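Local coordinates for tetratricopeptide repeat domain protein (Salinibacter ruber, PDB 3MA5), which is of unknown function but carries tetratricopeptide repeats, helical-hairpin units that in other proteins commonly mediate protein-protein interactions, at residues A23-V34 against T43-L54. Residues are numbered along the deposited sequence; the frame is centred on the assembly and turned at random.
Sequences ASRALALFEELV and TYYHLGKLYERL
F30 and L47 are the closest CA pair (6.1 Å) between 23-34 and 43-54, where the axes of the helical segments approach to 9.7 Å and run roughly antiparallel at 134°. Knobs-into-holes packing joins them, coupling the second helix of one predicted TPR repeat to the first of the next. F30 enters the hole formed by T43, H46, L47 and L50: its CG lies anti to the carbonyl carbon (chi1 -80°), which carries the ring to H46, where CZ comes to 3.4 Å from H46 CB, while L50 CD2 sits at the ring edge, near its plane. The T43 and F30 side chains run past one another in opposite senses, bringing T43 CG2 obliquely to the ring; CG2 also meets V34 CG2 at 3.5 Å. In return, L47 pushes its two methyls among L27, F30, E31 and V34, CD1 against F30 CB and CD2 against V34 CG2. One turn on, L50 fills the hole among A23, A26, L27 and F30, its CD2 3.5 Å from L27 CB. L27 CD1 reaches on to L54 CD1 and to Y51 CE1, the L27 and Y51 side chains crossing at about a right angle. At the margin of the contact Y51 OH donates to E31 OE2 (2.6 Å), meeting the anti side of the carboxylate, 30° out of its plane. A phenylalanine in place of Y51 would probably leave the E31 carboxylate without this donor. Y51 also touches A60 and T63 of helix 57-74, so its side chain bridges three helices. Adhesion here thus rests mainly on interlocked apolar side chains, the tyrosine-carboxylate bond adding one directional link.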
ATOM      1  N   ALA A  23       9.592   9.925  -1.505  1.00 89.76           N
ATOM      2  CA  ALA A  23       8.261   9.428  -1.788  1.00 85.33           C
ATOM      3  C   ALA A  23       7.919   9.203  -3.253  1.00 85.54           C
ATOM      4  O   ALA A  23       7.182   8.271  -3.590  1.00 82.07           O
ATOM      5  CB  ALA A  23       7.256  10.360  -1.173  1.00 85.36           C
ATOM      6  N   SER A  24       8.422  10.055  -4.133  1.00 89.51           N
ATOM      7  CA  SER A  24       8.092   9.892  -5.531  1.00 88.01           C
ATOM      8  C   SER A  24       8.612   8.563  -6.061  1.00 85.46           C
ATOM      9  O   SER A  24       7.926   7.888  -6.828  1.00 80.88           O
ATOM     10  CB  SER A  24       8.644  11.063  -6.336  1.00 89.53           C
ATOM     11  OG  SER A  24       8.726  10.730  -7.711  1.00 99.11           O
ATOM     12  N   ARG A  25       9.819   8.187  -5.630  1.00 92.53           N
ATOM     13  CA  ARG A  25      10.443   6.930  -6.042  1.00 90.93           C
ATOM     14  C   ARG A  25       9.726   5.766  -5.373  1.00 84.54           C
ATOM     15  O   ARG A  25       9.439   4.756  -6.013  1.00 80.15           O
ATOM     16  CB  ARG A  25      11.924   6.925  -5.668  1.00 90.69           C
ATOM     17  CG  ARG A  25      12.686   5.704  -6.140  1.00 96.89           C
ATOM     18  CD  ARG A  25      12.365   5.331  -7.588  1.00101.51           C
ATOM     19  NE  ARG A  25      13.159   4.174  -8.002  1.00105.39           N
ATOM     20  CZ  ARG A  25      12.937   3.449  -9.095  1.00107.29           C
ATOM     21  NH1 ARG A  25      11.933   3.747  -9.913  1.00 96.70           N
ATOM     22  NH2 ARG A  25      13.723   2.413  -9.362  1.00104.41           N
ATOM     23  N   ALA A  26       9.443   5.913  -4.083  1.00 81.15           N
ATOM     24  CA  ALA A  26       8.722   4.883  -3.357  1.00 78.60           C
ATOM     25  C   ALA A  26       7.405   4.614  -4.094  1.00 80.48           C
ATOM     26  O   ALA A  26       7.064   3.459  -4.356  1.00 83.47           O
ATOM     27  CB  ALA A  26       8.440   5.340  -1.939  1.00 78.77           C
ATOM     28  N   LEU A  27       6.673   5.675  -4.443  1.00 83.51           N
ATOM     29  CA  LEU A  27       5.395   5.515  -5.138  1.00 78.97           C
ATOM     30  C   LEU A  27       5.497   4.820  -6.492  1.00 79.38           C
ATOM     31  O   LEU A  27       4.669   3.976  -6.814  1.00 79.00           O
ATOM     32  CB  LEU A  27       4.690   6.860  -5.309  1.00 78.28           C
ATOM     33  CG  LEU A  27       3.441   6.759  -6.194  1.00 76.96           C
ATOM     34  CD1 LEU A  27       2.177   7.125  -5.434  1.00 73.06           C
ATOM     35  CD2 LEU A  27       3.625   7.660  -7.374  1.00 76.91           C
ATOM     36  N   ALA A  28       6.499   5.179  -7.286  1.00 78.00           N
ATOM     37  CA  ALA A  28       6.707   4.554  -8.588  1.00 73.74           C
ATOM     38  C   ALA A  28       6.736   3.043  -8.384  1.00 80.89           C
ATOM     39  O   ALA A  28       5.883   2.315  -8.884  1.00 81.75           O
ATOM     40  CB  ALA A  28       8.031   5.025  -9.185  1.00 76.16           C
ATOM     41  N   LEU A  29       7.724   2.583  -7.629  1.00 80.64           N
ATOM     42  CA  LEU A  29       7.884   1.166  -7.332  1.00 80.50           C
ATOM     43  C   LEU A  29       6.590   0.520  -6.822  1.00 81.48           C
ATOM     44  O   LEU A  29       6.172  -0.525  -7.325  1.00 80.94           O
ATOM     45  CB  LEU A  29       8.997   0.976  -6.289  1.00 82.77           C
ATOM     46  CG  LEU A  29      10.440   1.256  -6.722  1.00 87.28           C
ATOM     47  CD1 LEU A  29      11.339   1.275  -5.499  1.00 91.41           C
ATOM     48  CD2 LEU A  29      10.906   0.203  -7.711  1.00 89.63           C
ATOM     49  N   PHE A  30       5.954   1.139  -5.828  1.00 77.31           N
ATOM     50  CA  PHE A  30       4.723   0.588  -5.267  1.00 74.31           C
ATOM     51  C   PHE A  30       3.630   0.328  -6.303  1.00 75.21           C
ATOM     52  O   PHE A  30       3.037  -0.751  -6.321  1.00 76.52           O
ATOM     53  CB  PHE A  30       4.169   1.502  -4.160  1.00 73.27           C
ATOM     54  CG  PHE A  30       4.846   1.330  -2.833  1.00 74.75           C
ATOM     55  CD1 PHE A  30       5.219   0.063  -2.377  1.00 81.14           C
ATOM     56  CD2 PHE A  30       5.099   2.428  -2.021  1.00 79.50           C
ATOM     57  CE1 PHE A  30       5.835  -0.103  -1.131  1.00 73.16           C
ATOM     58  CE2 PHE A  30       5.715   2.273  -0.772  1.00 81.78           C
ATOM     59  CZ  PHE A  30       6.080   1.007  -0.331  1.00 77.56           C
ATOM     60  N   GLU A  31       3.364   1.319  -7.151  1.00 81.49           N
ATOM     61  CA  GLU A  31       2.320   1.209  -8.168  1.00 81.28           C
ATOM     62  C   GLU A  31       2.620   0.093  -9.138  1.00 81.18           C
ATOM     63  O   GLU A  31       1.719  -0.646  -9.551  1.00 79.53           O
ATOM     64  CB  GLU A  31       2.180   2.526  -8.936  1.00 78.76           C
ATOM     65  CG  GLU A  31       0.945   3.329  -8.565  1.00 81.16           C
ATOM     66  CD  GLU A  31       1.082   4.797  -8.938  1.00 85.09           C
ATOM     67  OE1 GLU A  31       1.672   5.070 -10.001  1.00 81.91           O
ATOM     68  OE2 GLU A  31       0.603   5.674  -8.179  1.00 80.75           O
ATOM     69  N   GLU A  32       3.895  -0.009  -9.494  1.00 79.57           N
ATOM     70  CA  GLU A  32       4.406  -1.016 -10.415  1.00 82.51           C
ATOM     71  C   GLU A  32       4.163  -2.410  -9.816  1.00 86.21           C
ATOM     72  O   GLU A  32       3.577  -3.295 -10.447  1.00 84.39           O
ATOM     73  CB  GLU A  32       5.888  -0.739 -10.586  1.00 80.08           C
ATOM     74  CG  GLU A  32       6.650  -1.631 -11.504  1.00 85.95           C
ATOM     75  CD  GLU A  32       8.140  -1.398 -11.321  1.00102.64           C
ATOM     76  OE1 GLU A  32       8.614  -1.611 -10.173  1.00104.17           O
ATOM     77  OE2 GLU A  32       8.829  -0.992 -12.296  1.00105.40           O
ATOM     78  N   LEU A  33       4.613  -2.575  -8.578  1.00 82.91           N
ATOM     79  CA  LEU A  33       4.455  -3.807  -7.820  1.00 79.05           C
ATOM     80  C   LEU A  33       3.023  -4.241  -7.756  1.00 80.27           C
ATOM     81  O   LEU A  33       2.720  -5.413  -7.841  1.00 85.91           O
ATOM     82  CB  LEU A  33       4.897  -3.599  -6.390  1.00 83.24           C
ATOM     83  CG  LEU A  33       6.274  -4.049  -5.964  1.00 80.83           C
ATOM     84  CD1 LEU A  33       6.439  -3.682  -4.510  1.00 79.95           C
ATOM     85  CD2 LEU A  33       6.420  -5.538  -6.175  1.00 78.54           C
ATOM     86  N   VAL A  34       2.134  -3.285  -7.555  1.00 76.07           N
ATOM     87  CA  VAL A  34       0.730  -3.606  -7.450  1.00 74.82           C
ATOM     88  C   VAL A  34       0.130  -4.185  -8.733  1.00 84.60           C
ATOM     89  O   VAL A  34      -0.845  -4.936  -8.680  1.00 88.90           O
ATOM     90  CB  VAL A  34      -0.058  -2.382  -6.964  1.00 78.88           C
ATOM     91  CG1 VAL A  34      -1.512  -2.495  -7.341  1.00 75.88           C
ATOM     92  CG2 VAL A  34       0.044  -2.307  -5.451  1.00 81.63           C
ATOM     93  N   THR A  43       2.347  -4.314  -0.272  1.00 75.78           N
ATOM     94  CA  THR A  43       2.327  -3.073  -1.032  1.00 73.35           C
ATOM     95  C   THR A  43       1.121  -2.187  -0.770  1.00 70.22           C
ATOM     96  O   THR A  43       1.232  -0.972  -0.708  1.00 71.34           O
ATOM     97  CB  THR A  43       2.340  -3.352  -2.534  1.00 76.23           C
ATOM     98  OG1 THR A  43       3.255  -4.407  -2.814  1.00 69.06           O
ATOM     99  CG2 THR A  43       2.758  -2.120  -3.302  1.00 73.52           C
ATOM    100  N   TYR A  44      -0.038  -2.801  -0.613  1.00 64.11           N
ATOM    101  CA  TYR A  44      -1.255  -2.034  -0.437  1.00 61.70           C
ATOM    102  C   TYR A  44      -1.323  -1.070   0.724  1.00 64.00           C
ATOM    103  O   TYR A  44      -1.910  -0.013   0.588  1.00 64.08           O
ATOM    104  CB  TYR A  44      -2.461  -2.978  -0.414  1.00 66.12           C
ATOM    105  CG  TYR A  44      -2.589  -3.789  -1.677  1.00 74.81           C
ATOM    106  CD1 TYR A  44      -1.782  -4.902  -1.894  1.00 73.65           C
ATOM    107  CD2 TYR A  44      -3.477  -3.406  -2.687  1.00 74.28           C
ATOM    108  CE1 TYR A  44      -1.849  -5.619  -3.100  1.00 75.18           C
ATOM    109  CE2 TYR A  44      -3.557  -4.110  -3.889  1.00 79.95           C
ATOM    110  CZ  TYR A  44      -2.736  -5.214  -4.091  1.00 76.85           C
ATOM    111  OH  TYR A  44      -2.774  -5.894  -5.290  1.00 74.69           O
ATOM    112  N   TYR A  45      -0.733  -1.414   1.859  1.00 70.09           N
ATOM    113  CA  TYR A  45      -0.799  -0.505   2.993  1.00 64.24           C
ATOM    114  C   TYR A  45       0.077   0.744   2.834  1.00 65.42           C
ATOM    115  O   TYR A  45      -0.342   1.854   3.144  1.00 64.02           O
ATOM    116  CB  TYR A  45      -0.443  -1.256   4.278  1.00 57.16           C
ATOM    117  CG  TYR A  45      -0.282  -0.372   5.476  1.00 60.62           C
ATOM    118  CD1 TYR A  45       0.927   0.273   5.730  1.00 65.71           C
ATOM    119  CD2 TYR A  45      -1.357  -0.120   6.321  1.00 61.48           C
ATOM    120  CE1 TYR A  45       1.056   1.164   6.808  1.00 67.18           C
ATOM    121  CE2 TYR A  45      -1.237   0.768   7.402  1.00 63.73           C
ATOM    122  CZ  TYR A  45      -0.028   1.409   7.636  1.00 69.38           C
ATOM    123  OH  TYR A  45       0.107   2.294   8.684  1.00 73.17           O
ATOM    124  N   HIS A  46       1.292   0.566   2.350  1.00 65.74           N
ATOM    125  CA  HIS A  46       2.168   1.694   2.171  1.00 68.69           C
ATOM    126  C   HIS A  46       1.763   2.566   0.996  1.00 70.43           C
ATOM    127  O   HIS A  46       1.996   3.769   1.027  1.00 72.15           O
ATOM    128  CB  HIS A  46       3.616   1.220   2.005  1.00 72.84           C
ATOM    129  CG  HIS A  46       4.144   0.494   3.202  1.00 79.73           C
ATOM    130  ND1 HIS A  46       4.164   1.049   4.458  1.00 77.28           N
ATOM    131  CD2 HIS A  46       4.590  -0.782   3.348  1.00 80.45           C
ATOM    132  CE1 HIS A  46       4.585   0.155   5.332  1.00 79.76           C
ATOM    133  NE2 HIS A  46       4.849  -0.966   4.679  1.00 83.71           N
ATOM    134  N   LEU A  47       1.157   1.981  -0.038  1.00 69.27           N
ATOM    135  CA  LEU A  47       0.751   2.751  -1.204  1.00 69.42           C
ATOM    136  C   LEU A  47      -0.375   3.679  -0.835  1.00 65.36           C
ATOM    137  O   LEU A  47      -0.376   4.842  -1.211  1.00 64.96           O
ATOM    138  CB  LEU A  47       0.287   1.834  -2.326  1.00 66.56           C
ATOM    139  CG  LEU A  47      -0.054   2.536  -3.642  1.00 69.14           C
ATOM    140  CD1 LEU A  47       1.037   3.533  -3.978  1.00 67.78           C
ATOM    141  CD2 LEU A  47      -0.209   1.506  -4.755  1.00 66.65           C
ATOM    142  N   GLY A  48      -1.332   3.152  -0.088  1.00 67.49           N
ATOM    143  CA  GLY A  48      -2.475   3.937   0.314  1.00 65.75           C
ATOM    144  C   GLY A  48      -2.086   5.020   1.289  1.00 71.15           C
ATOM    145  O   GLY A  48      -2.626   6.122   1.252  1.00 77.65           O
ATOM    146  N   LYS A  49      -1.151   4.712   2.172  1.00 67.81           N
ATOM    147  CA  LYS A  49      -0.714   5.687   3.157  1.00 66.78           C
ATOM    148  C   LYS A  49       0.037   6.786   2.425  1.00 70.60           C
ATOM    149  O   LYS A  49       0.124   7.911   2.901  1.00 70.11           O
ATOM    150  CB  LYS A  49       0.170   5.009   4.208  1.00 65.69           C
ATOM    151  CG  LYS A  49      -0.601   4.280   5.295  1.00 67.48           C
ATOM    152  CD  LYS A  49      -0.993   5.244   6.416  1.00 68.60           C
ATOM    153  CE  LYS A  49      -2.155   4.737   7.259  1.00 71.61           C
ATOM    154  NZ  LYS A  49      -2.408   5.643   8.415  1.00 73.38           N
ATOM    155  N   LEU A  50       0.556   6.457   1.248  1.00 72.20           N
ATOM    156  CA  LEU A  50       1.299   7.407   0.441  1.00 64.69           C
ATOM    157  C   LEU A  50       0.347   8.262  -0.351  1.00 72.55           C
ATOM    158  O   LEU A  50       0.574   9.464  -0.532  1.00 79.46           O
ATOM    159  CB  LEU A  50       2.218   6.676  -0.521  1.00 66.80           C
ATOM    160  CG  LEU A  50       3.370   7.457  -1.158  1.00 74.86           C
ATOM    161  CD1 LEU A  50       4.158   8.193  -0.073  1.00 73.24           C
ATOM    162  CD2 LEU A  50       4.283   6.499  -1.897  1.00 78.35           C
ATOM    163  N   TYR A  51      -0.718   7.636  -0.841  1.00 71.39           N
ATOM    164  CA  TYR A  51      -1.712   8.366  -1.610  1.00 72.40           C
ATOM    165  C   TYR A  51      -2.335   9.429  -0.742  1.00 76.51           C
ATOM    166  O   TYR A  51      -2.615  10.527  -1.204  1.00 77.83           O
ATOM    167  CB  TYR A  51      -2.801   7.438  -2.113  1.00 67.46           C
ATOM    168  CG  TYR A  51      -2.461   6.767  -3.408  1.00 63.45           C
ATOM    169  CD1 TYR A  51      -1.603   7.369  -4.329  1.00 67.33           C
ATOM    170  CD2 TYR A  51      -3.009   5.535  -3.728  1.00 67.13           C
ATOM    171  CE1 TYR A  51      -1.295   6.745  -5.529  1.00 66.56           C
ATOM    172  CE2 TYR A  51      -2.711   4.906  -4.921  1.00 70.15           C
ATOM    173  CZ  TYR A  51      -1.861   5.507  -5.815  1.00 68.38           C
ATOM    174  OH  TYR A  51      -1.551   4.834  -6.966  1.00 68.15           O
ATOM    175  N   GLU A  52      -2.553   9.087   0.521  1.00 70.58           N
ATOM    176  CA  GLU A  52      -3.147  10.023   1.449  1.00 70.30           C
ATOM    177  C   GLU A  52      -2.241  11.234   1.586  1.00 75.94           C
ATOM    178  O   GLU A  52      -2.706  12.364   1.493  1.00 83.52           O
ATOM    179  CB  GLU A  52      -3.384   9.362   2.815  1.00 72.40           C
ATOM    180  CG  GLU A  52      -4.578   8.410   2.865  1.00 71.69           C
ATOM    181  CD  GLU A  52      -4.898   7.991   4.278  1.00 76.21           C
ATOM    182  OE1 GLU A  52      -4.831   6.778   4.601  1.00 80.16           O
ATOM    183  OE2 GLU A  52      -5.213   8.904   5.066  1.00 82.02           O
ATOM    184  N   ARG A  53      -0.947  11.000   1.783  1.00 75.32           N
ATOM    185  CA  ARG A  53       0.018  12.093   1.924  1.00 80.29           C
ATOM    186  C   ARG A  53       0.040  12.943   0.672  1.00 80.84           C
ATOM    187  O   ARG A  53       0.278  14.143   0.729  1.00 80.06           O
ATOM    188  CB  ARG A  53       1.426  11.546   2.177  1.00 77.39           C
ATOM    189  CG  ARG A  53       1.542  10.719   3.443  1.00 80.09           C
ATOM    190  CD  ARG A  53       2.945  10.171   3.624  1.00 90.11           C
ATOM    191  NE  ARG A  53       3.889  11.208   4.034  1.00 95.73           N
ATOM    192  CZ  ARG A  53       5.205  11.047   4.052  1.00 96.76           C
ATOM    193  NH1 ARG A  53       5.735   9.892   3.678  1.00103.52           N
ATOM    194  NH2 ARG A  53       5.985  12.041   4.440  1.00 98.28           N
ATOM    195  N   LEU A  54      -0.213  12.293  -0.457  1.00 79.84           N
ATOM    196  CA  LEU A  54      -0.233  12.935  -1.759  1.00 81.69           C
ATOM    197  C   LEU A  54      -1.553  13.632  -2.038  1.00 81.19           C
ATOM    198  O   LEU A  54      -1.807  14.052  -3.165  1.00 77.28           O
ATOM    199  CB  LEU A  54       0.020  11.883  -2.838  1.00 78.44           C
ATOM    200  CG  LEU A  54       1.462  11.388  -2.882  1.00 79.47           C
ATOM    201  CD1 LEU A  54       1.661  10.292  -3.938  1.00 73.49           C
ATOM    202  CD2 LEU A  54       2.327  12.598  -3.176  1.00 73.02           C
TER